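PDB 4F62: geranyltranstransferase from Marinomonas sp. MED121, which probably condenses isopentenyl diphosphate with allylic diphosphates to build longer prenyl diphosphates, as polyprenyl synthetases of the isoprenoid synthase superfamily do. Local coordinates for residues 73-87 / 111-125. Residues are numbered along the deposited sequence; the frame is centred on the assembly and turned at random.
Sequences ALESIHAYSLIHDDL and AILAGDALQTFAFEL
Helices 65-86 and 108-126 pack as a buried antiparallel pair in the all-helical isoprenoid synthase fold and contribute to the dimer interface; segments 73-87 and 111-125 run at 169° with axes 8.0 Å apart. Small residues are consistent with this closeness: Ala-73 is level with Ala-122, and Tyr-80 with Gly-115, the latter two CA atoms 4.2 Å apart; a CB on Gly-115 would collide with His-84 NE2. Side chains interlock knobs-into-holes: Ile-83 sits among Ala-111, Ala-114, Gly-115 and Leu-118, its CD1 meeting Leu-118 CD1 at 3.6 Å. The Tyr-80 ring lies alongside Gln-119, nearly parallel to its amide, and Gln-119 CB makes a CH-pi contact over one face, 4.1 Å from the centroid. Replacing Tyr-80 by an alanine would probably leave Gln-119 CB without its aromatic partner and open a gap beside the amide, whose OE1 is hydrogen-bonded to Thr-120 OG1 of the second subunit. His-84 precedes Asp-85 and Asp-86, which with Asp-91 probably form the first aspartate-rich motif. Its ND1 joins this pair to the dimer partner, hydrogen-bonded to Asp-116 OD2 of the second subunit. With CG anti to the carbonyl carbon (chi1 -78°), NE2 donates to a lone pair of Ile-112 O at 2.9 Å, nearly straight at 166°.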
ATOM      1  N   ALA A  73       6.431  -0.003  -9.698  1.00 31.56           N
ATOM      2  CA  ALA A  73       5.343   0.092  -8.722  1.00 30.21           C
ATOM      3  C   ALA A  73       4.064  -0.494  -9.291  1.00 31.98           C
ATOM      4  O   ALA A  73       3.354  -1.246  -8.613  1.00 35.52           O
ATOM      5  CB  ALA A  73       5.098   1.544  -8.289  1.00 27.77           C
ATOM      6  N   LEU A  74       3.764  -0.136 -10.534  1.00 30.85           N
ATOM      7  CA  LEU A  74       2.567  -0.654 -11.202  1.00 32.32           C
ATOM      8  C   LEU A  74       2.642  -2.174 -11.338  1.00 36.69           C
ATOM      9  O   LEU A  74       1.649  -2.877 -11.134  1.00 40.96           O
ATOM     10  CB  LEU A  74       2.415  -0.013 -12.588  1.00 35.57           C
ATOM     11  CG  LEU A  74       1.959   1.449 -12.527  1.00 40.51           C
ATOM     12  CD1 LEU A  74       2.343   2.162 -13.802  1.00 38.71           C
ATOM     13  CD2 LEU A  74       0.458   1.515 -12.326  1.00 40.76           C
ATOM     14  N   GLU A  75       3.818  -2.692 -11.678  1.00 33.64           N
ATOM     15  CA  GLU A  75       3.956  -4.143 -11.801  1.00 35.77           C
ATOM     16  C   GLU A  75       3.782  -4.827 -10.435  1.00 35.30           C
ATOM     17  O   GLU A  75       3.227  -5.926 -10.350  1.00 36.35           O
ATOM     18  CB  GLU A  75       5.303  -4.521 -12.443  1.00 33.53           C
ATOM     19  CG  GLU A  75       5.437  -6.006 -12.735  1.00 34.04           C
ATOM     20  CD  GLU A  75       4.476  -6.495 -13.839  1.00 42.32           C
ATOM     21  OE1 GLU A  75       3.912  -5.655 -14.575  1.00 40.40           O
ATOM     22  OE2 GLU A  75       4.294  -7.732 -13.987  1.00 44.22           O
ATOM     23  N   SER A  76       4.232  -4.163  -9.370  1.00 35.52           N
ATOM     24  CA  SER A  76       4.095  -4.721  -8.018  1.00 34.92           C
ATOM     25  C   SER A  76       2.650  -4.755  -7.567  1.00 29.91           C
ATOM     26  O   SER A  76       2.209  -5.733  -6.958  1.00 37.44           O
ATOM     27  CB  SER A  76       4.944  -3.960  -6.985  1.00 32.09           C
ATOM     28  OG  SER A  76       6.318  -4.151  -7.279  1.00 42.19           O
ATOM     29  N   ILE A  77       1.918  -3.683  -7.853  1.00 35.50           N
ATOM     30  CA  ILE A  77       0.490  -3.657  -7.578  1.00 33.52           C
ATOM     31  C   ILE A  77      -0.214  -4.790  -8.344  1.00 41.95           C
ATOM     32  O   ILE A  77      -0.975  -5.569  -7.759  1.00 36.63           O
ATOM     33  CB  ILE A  77      -0.138  -2.298  -7.943  1.00 30.52           C
ATOM     34  CG1 ILE A  77       0.377  -1.222  -6.978  1.00 32.56           C
ATOM     35  CG2 ILE A  77      -1.662  -2.377  -7.857  1.00 34.20           C
ATOM     36  CD1 ILE A  77       0.026  -1.506  -5.494  1.00 32.87           C
ATOM     37  N   HIS A  78       0.066  -4.885  -9.640  1.00 34.41           N
ATOM     38  CA  HIS A  78      -0.532  -5.904 -10.489  1.00 36.33           C
ATOM     39  C   HIS A  78      -0.224  -7.297  -9.933  1.00 40.27           C
ATOM     40  O   HIS A  78      -1.125  -8.143  -9.800  1.00 36.22           O
ATOM     41  CB  HIS A  78      -0.012  -5.752 -11.923  1.00 34.95           C
ATOM     42  CG  HIS A  78      -0.513  -6.801 -12.867  1.00 39.16           C
ATOM     43  ND1 HIS A  78      -1.856  -7.028 -13.085  1.00 42.16           N
ATOM     44  CD2 HIS A  78       0.151  -7.683 -13.644  1.00 42.93           C
ATOM     45  CE1 HIS A  78      -1.997  -8.012 -13.957  1.00 43.27           C
ATOM     46  NE2 HIS A  78      -0.789  -8.425 -14.318  1.00 42.13           N
ATOM     47  N   ALA A  79       1.037  -7.524  -9.572  1.00 38.93           N
ATOM     48  CA  ALA A  79       1.447  -8.833  -9.052  1.00 43.09           C
ATOM     49  C   ALA A  79       0.752  -9.164  -7.733  1.00 40.93           C
ATOM     50  O   ALA A  79       0.320 -10.299  -7.522  1.00 35.60           O
ATOM     51  CB  ALA A  79       2.980  -8.919  -8.895  1.00 39.84           C
ATOM     52  N   TYR A  80       0.645  -8.179  -6.846  1.00 35.45           N
ATOM     53  CA  TYR A  80      -0.065  -8.401  -5.591  1.00 37.69           C
ATOM     54  C   TYR A  80      -1.512  -8.773  -5.860  1.00 40.14           C
ATOM     55  O   TYR A  80      -2.040  -9.726  -5.264  1.00 39.36           O
ATOM     56  CB  TYR A  80       0.074  -7.193  -4.642  1.00 34.90           C
ATOM     57  CG  TYR A  80      -1.204  -6.452  -4.261  1.00 39.92           C
ATOM     58  CD1 TYR A  80      -2.185  -7.042  -3.461  1.00 41.36           C
ATOM     59  CD2 TYR A  80      -1.394  -5.131  -4.653  1.00 37.80           C
ATOM     60  CE1 TYR A  80      -3.341  -6.344  -3.110  1.00 42.57           C
ATOM     61  CE2 TYR A  80      -2.536  -4.429  -4.299  1.00 38.43           C
ATOM     62  CZ  TYR A  80      -3.505  -5.035  -3.532  1.00 41.21           C
ATOM     63  OH  TYR A  80      -4.638  -4.321  -3.191  1.00 42.99           O
ATOM     64  N   SER A  81      -2.155  -8.038  -6.764  1.00 35.10           N
ATOM     65  CA  SER A  81      -3.566  -8.304  -7.049  1.00 33.74           C
ATOM     66  C   SER A  81      -3.807  -9.716  -7.583  1.00 41.86           C
ATOM     67  O   SER A  81      -4.847 -10.308  -7.300  1.00 41.30           O
ATOM     68  CB  SER A  81      -4.133  -7.282  -8.032  1.00 34.16           C
ATOM     69  OG  SER A  81      -3.688  -7.553  -9.343  1.00 36.46           O
ATOM     70  N   LEU A  82      -2.859 -10.248  -8.357  1.00 41.61           N
ATOM     71  CA  LEU A  82      -2.978 -11.609  -8.886  1.00 40.17           C
ATOM     72  C   LEU A  82      -2.879 -12.667  -7.782  1.00 42.06           C
ATOM     73  O   LEU A  82      -3.612 -13.656  -7.795  1.00 47.65           O
ATOM     74  CB  LEU A  82      -1.913 -11.870  -9.962  1.00 41.90           C
ATOM     75  CG  LEU A  82      -2.009 -11.018 -11.235  1.00 47.40           C
ATOM     76  CD1 LEU A  82      -0.839 -11.293 -12.185  1.00 48.16           C
ATOM     77  CD2 LEU A  82      -3.333 -11.287 -11.941  1.00 50.71           C
ATOM     78  N   ILE A  83      -1.966 -12.468  -6.834  1.00 38.76           N
ATOM     79  CA  ILE A  83      -1.805 -13.411  -5.732  1.00 44.66           C
ATOM     80  C   ILE A  83      -3.085 -13.473  -4.917  1.00 41.94           C
ATOM     81  O   ILE A  83      -3.641 -14.547  -4.669  1.00 47.54           O
ATOM     82  CB  ILE A  83      -0.665 -12.979  -4.782  1.00 52.37           C
ATOM     83  CG1 ILE A  83       0.674 -12.962  -5.518  1.00 50.47           C
ATOM     84  CG2 ILE A  83      -0.573 -13.927  -3.601  1.00 54.96           C
ATOM     85  CD1 ILE A  83       1.806 -12.445  -4.642  1.00 49.99           C
ATOM     86  N   HIS A  84      -3.556 -12.307  -4.495  1.00 39.44           N
ATOM     87  CA  HIS A  84      -4.768 -12.243  -3.689  1.00 43.19           C
ATOM     88  C   HIS A  84      -5.979 -12.723  -4.483  1.00 47.01           C
ATOM     89  O   HIS A  84      -6.946 -13.213  -3.915  1.00 52.23           O
ATOM     90  CB  HIS A  84      -4.990 -10.832  -3.150  1.00 41.30           C
ATOM     91  CG  HIS A  84      -4.125 -10.520  -1.968  1.00 38.31           C
ATOM     92  ND1 HIS A  84      -4.317  -9.377  -1.200  1.00 37.83           N
ATOM     93  CD2 HIS A  84      -3.097 -11.173  -1.406  1.00 39.16           C
ATOM     94  CE1 HIS A  84      -3.423  -9.356  -0.227  1.00 38.79           C
ATOM     95  NE2 HIS A  84      -2.663 -10.448  -0.330  1.00 39.90           N
ATOM     96  N   ASP A  85      -5.917 -12.605  -5.799  1.00 48.50           N
ATOM     97  CA  ASP A  85      -7.028 -13.048  -6.620  1.00 50.25           C
ATOM     98  C   ASP A  85      -7.074 -14.574  -6.764  1.00 55.41           C
ATOM     99  O   ASP A  85      -8.144 -15.143  -6.995  1.00 51.37           O
ATOM    100  CB  ASP A  85      -6.975 -12.379  -7.992  1.00 61.62           C
ATOM    101  CG  ASP A  85      -8.343 -12.269  -8.635  1.00 79.61           C
ATOM    102  OD1 ASP A  85      -9.259 -11.708  -7.991  1.00 87.19           O
ATOM    103  OD2 ASP A  85      -8.503 -12.754  -9.777  1.00 77.02           O
ATOM    104  N   ASP A  86      -5.922 -15.234  -6.629  1.00 56.51           N
ATOM    105  CA  ASP A  86      -5.854 -16.697  -6.740  1.00 61.58           C
ATOM    106  C   ASP A  86      -6.270 -17.375  -5.437  1.00 63.48           C
ATOM    107  O   ASP A  86      -6.451 -18.588  -5.400  1.00 67.04           O
ATOM    108  CB  ASP A  86      -4.442 -17.164  -7.123  1.00 67.19           C
ATOM    109  CG  ASP A  86      -4.043 -16.748  -8.528  1.00 78.57           C
ATOM    110  OD1 ASP A  86      -4.908 -16.777  -9.429  1.00 78.91           O
ATOM    111  OD2 ASP A  86      -2.860 -16.394  -8.729  1.00 84.90           O
ATOM    112  N   LEU A  87      -6.399 -16.591  -4.370  1.00 56.90           N
ATOM    113  CA  LEU A  87      -6.804 -17.122  -3.073  1.00 56.63           C
ATOM    114  C   LEU A  87      -8.168 -17.811  -3.176  1.00 63.83           C
ATOM    115  O   LEU A  87      -9.089 -17.273  -3.786  1.00 62.68           O
ATOM    116  CB  LEU A  87      -6.848 -16.012  -2.022  1.00 54.89           C
ATOM    117  CG  LEU A  87      -5.471 -15.529  -1.552  1.00 56.29           C
ATOM    118  CD1 LEU A  87      -5.590 -14.370  -0.581  1.00 51.52           C
ATOM    119  CD2 LEU A  87      -4.723 -16.686  -0.908  1.00 61.17           C
ATOM    120  N   ALA A 111       0.896 -16.494   0.856  1.00 53.18           N
ATOM    121  CA  ALA A 111       0.406 -15.740  -0.292  1.00 48.80           C
ATOM    122  C   ALA A 111      -0.257 -14.435   0.141  1.00 42.59           C
ATOM    123  O   ALA A 111      -0.076 -13.391  -0.494  1.00 39.18           O
ATOM    124  CB  ALA A 111      -0.560 -16.592  -1.119  1.00 51.25           C
ATOM    125  N   ILE A 112      -1.030 -14.487   1.219  1.00 43.26           N
ATOM    126  CA  ILE A 112      -1.679 -13.283   1.724  1.00 41.16           C
ATOM    127  C   ILE A 112      -0.643 -12.218   2.106  1.00 44.75           C
ATOM    128  O   ILE A 112      -0.783 -11.044   1.747  1.00 43.49           O
ATOM    129  CB  ILE A 112      -2.561 -13.587   2.955  1.00 44.15           C
ATOM    130  CG1 ILE A 112      -3.781 -14.412   2.544  1.00 50.50           C
ATOM    131  CG2 ILE A 112      -3.008 -12.288   3.640  1.00 42.13           C
ATOM    132  CD1 ILE A 112      -4.546 -15.000   3.729  1.00 53.25           C
ATOM    133  N   LEU A 113       0.394 -12.629   2.833  1.00 41.71           N
ATOM    134  CA  LEU A 113       1.416 -11.684   3.295  1.00 41.35           C
ATOM    135  C   LEU A 113       2.274 -11.175   2.132  1.00 43.43           C
ATOM    136  O   LEU A 113       2.644  -9.999   2.103  1.00 41.39           O
ATOM    137  CB  LEU A 113       2.307 -12.321   4.372  1.00 41.35           C
ATOM    138  CG  LEU A 113       1.625 -12.725   5.680  1.00 45.03           C
ATOM    139  CD1 LEU A 113       2.632 -13.332   6.674  1.00 39.18           C
ATOM    140  CD2 LEU A 113       0.890 -11.535   6.294  1.00 43.64           C
ATOM    141  N   ALA A 114       2.575 -12.047   1.166  1.00 43.18           N
ATOM    142  CA  ALA A 114       3.360 -11.637   0.000  1.00 41.00           C
ATOM    143  C   ALA A 114       2.609 -10.591  -0.811  1.00 40.42           C
ATOM    144  O   ALA A 114       3.207  -9.649  -1.328  1.00 41.44           O
ATOM    145  CB  ALA A 114       3.717 -12.839  -0.885  1.00 40.58           C
ATOM    146  N   GLY A 115       1.297 -10.763  -0.933  1.00 41.55           N
ATOM    147  CA  GLY A 115       0.482  -9.776  -1.613  1.00 39.67           C
ATOM    148  C   GLY A 115       0.528  -8.443  -0.881  1.00 37.41           C
ATOM    149  O   GLY A 115       0.748  -7.391  -1.490  1.00 35.28           O
ATOM    150  N   ASP A 116       0.300  -8.484   0.429  1.00 34.62           N
ATOM    151  CA  ASP A 116       0.332  -7.272   1.248  1.00 35.55           C
ATOM    152  C   ASP A 116       1.669  -6.564   1.126  1.00 36.51           C
ATOM    153  O   ASP A 116       1.731  -5.339   1.009  1.00 36.32           O
ATOM    154  CB  ASP A 116       0.091  -7.619   2.719  1.00 38.25           C
ATOM    155  CG  ASP A 116      -1.340  -8.045   2.982  1.00 44.66           C
ATOM    156  OD1 ASP A 116      -2.205  -7.732   2.132  1.00 39.54           O
ATOM    157  OD2 ASP A 116      -1.599  -8.670   4.038  1.00 45.58           O
ATOM    158  N   ALA A 117       2.741  -7.341   1.151  1.00 31.66           N
ATOM    159  CA  ALA A 117       4.081  -6.766   1.091  1.00 36.13           C
ATOM    160  C   ALA A 117       4.375  -6.205  -0.294  1.00 35.56           C
ATOM    161  O   ALA A 117       5.088  -5.219  -0.427  1.00 35.70           O
ATOM    162  CB  ALA A 117       5.121  -7.807   1.470  1.00 33.21           C
ATOM    163  N   LEU A 118       3.842  -6.839  -1.331  1.00 32.56           N
ATOM    164  CA  LEU A 118       4.040  -6.309  -2.675  1.00 33.69           C
ATOM    165  C   LEU A 118       3.333  -4.976  -2.840  1.00 36.65           C
ATOM    166  O   LEU A 118       3.820  -4.107  -3.562  1.00 33.96           O
ATOM    167  CB  LEU A 118       3.588  -7.299  -3.752  1.00 33.41           C
ATOM    168  CG  LEU A 118       4.614  -8.406  -4.070  1.00 37.26           C
ATOM    169  CD1 LEU A 118       3.976  -9.523  -4.891  1.00 37.26           C
ATOM    170  CD2 LEU A 118       5.804  -7.841  -4.826  1.00 34.62           C
ATOM    171  N   GLN A 119       2.184  -4.800  -2.183  1.00 33.89           N
ATOM    172  CA  GLN A 119       1.556  -3.477  -2.206  1.00 32.50           C
ATOM    173  C   GLN A 119       2.447  -2.430  -1.528  1.00 32.65           C
ATOM    174  O   GLN A 119       2.649  -1.337  -2.065  1.00 34.12           O
ATOM    175  CB  GLN A 119       0.136  -3.446  -1.592  1.00 28.23           C
ATOM    176  CG  GLN A 119      -0.335  -1.997  -1.484  1.00 32.26           C
ATOM    177  CD  GLN A 119      -1.807  -1.797  -1.118  1.00 36.71           C
ATOM    178  OE1 GLN A 119      -2.288  -0.662  -1.139  1.00 38.59           O
ATOM    179  NE2 GLN A 119      -2.516  -2.879  -0.767  1.00 31.06           N
ATOM    180  N   THR A 120       2.994  -2.753  -0.358  1.00 32.85           N
ATOM    181  CA  THR A 120       3.837  -1.776   0.334  1.00 32.69           C
ATOM    182  C   THR A 120       5.093  -1.499  -0.490  1.00 35.05           C
ATOM    183  O   THR A 120       5.626  -0.391  -0.472  1.00 33.04           O
ATOM    184  CB  THR A 120       4.286  -2.275   1.714  1.00 35.95           C
ATOM    185  OG1 THR A 120       3.168  -2.840   2.405  1.00 39.08           O
ATOM    186  CG2 THR A 120       4.895  -1.118   2.536  1.00 32.67           C
ATOM    187  N   PHE A 121       5.584  -2.514  -1.193  1.00 35.01           N
ATOM    188  CA  PHE A 121       6.797  -2.351  -1.995  1.00 31.35           C
ATOM    189  C   PHE A 121       6.542  -1.348  -3.138  1.00 32.73           C
ATOM    190  O   PHE A 121       7.437  -0.595  -3.521  1.00 34.99           O
ATOM    191  CB  PHE A 121       7.240  -3.716  -2.525  1.00 34.94           C
ATOM    192  CG  PHE A 121       8.489  -3.680  -3.362  1.00 33.27           C
ATOM    193  CD1 PHE A 121       9.665  -3.162  -2.852  1.00 34.67           C
ATOM    194  CD2 PHE A 121       8.492  -4.214  -4.652  1.00 38.94           C
ATOM    195  CE1 PHE A 121      10.833  -3.142  -3.612  1.00 39.45           C
ATOM    196  CE2 PHE A 121       9.662  -4.203  -5.427  1.00 36.04           C
ATOM    197  CZ  PHE A 121      10.827  -3.665  -4.907  1.00 40.07           C
ATOM    198  N   ALA A 122       5.323  -1.336  -3.677  1.00 33.65           N
ATOM    199  CA  ALA A 122       4.980  -0.375  -4.724  1.00 32.01           C
ATOM    200  C   ALA A 122       5.196   1.042  -4.221  1.00 37.97           C
ATOM    201  O   ALA A 122       5.750   1.892  -4.916  1.00 33.93           O
ATOM    202  CB  ALA A 122       3.547  -0.553  -5.166  1.00 29.93           C
ATOM    203  N   PHE A 123       4.784   1.290  -2.985  1.00 32.97           N
ATOM    204  CA  PHE A 123       4.940   2.619  -2.415  1.00 31.05           C
ATOM    205  C   PHE A 123       6.365   2.886  -1.998  1.00 30.89           C
ATOM    206  O   PHE A 123       6.807   4.035  -1.993  1.00 38.68           O
ATOM    207  CB  PHE A 123       3.914   2.849  -1.297  1.00 31.02           C
ATOM    208  CG  PHE A 123       2.489   2.862  -1.810  1.00 35.23           C
ATOM    209  CD1 PHE A 123       1.989   3.980  -2.470  1.00 34.45           C
ATOM    210  CD2 PHE A 123       1.670   1.740  -1.679  1.00 30.83           C
ATOM    211  CE1 PHE A 123       0.681   3.999  -2.963  1.00 38.94           C
ATOM    212  CE2 PHE A 123       0.363   1.743  -2.167  1.00 31.56           C
ATOM    213  CZ  PHE A 123      -0.137   2.881  -2.812  1.00 38.73           C
ATOM    214  N   GLU A 124       7.104   1.823  -1.683  1.00 34.95           N
ATOM    215  CA  GLU A 124       8.521   1.968  -1.387  1.00 35.48           C
ATOM    216  C   GLU A 124       9.222   2.462  -2.655  1.00 37.71           C
ATOM    217  O   GLU A 124      10.057   3.367  -2.610  1.00 34.54           O
ATOM    218  CB  GLU A 124       9.127   0.629  -0.937  1.00 33.97           C
ATOM    219  CG  GLU A 124      10.648   0.685  -0.671  1.00 35.55           C
ATOM    220  CD  GLU A 124      11.238  -0.675  -0.267  1.00 43.05           C
ATOM    221  OE1 GLU A 124      10.478  -1.596   0.136  1.00 39.57           O
ATOM    222  OE2 GLU A 124      12.470  -0.829  -0.361  1.00 43.81           O
ATOM    223  N   LEU A 125       8.865   1.857  -3.781  1.00 35.17           N
ATOM    224  CA  LEU A 125       9.481   2.166  -5.082  1.00 36.88           C
ATOM    225  C   LEU A 125       9.292   3.637  -5.421  1.00 39.35           C
ATOM    226  O   LEU A 125      10.217   4.302  -5.888  1.00 38.18           O
ATOM    227  CB  LEU A 125       8.853   1.288  -6.182  1.00 32.93           C
ATOM    228  CG  LEU A 125       9.312  -0.178  -6.144  1.00 33.45           C
ATOM    229  CD1 LEU A 125       8.414  -1.088  -6.950  1.00 32.02           C
ATOM    230  CD2 LEU A 125      10.761  -0.268  -6.640  1.00 36.78           C
TER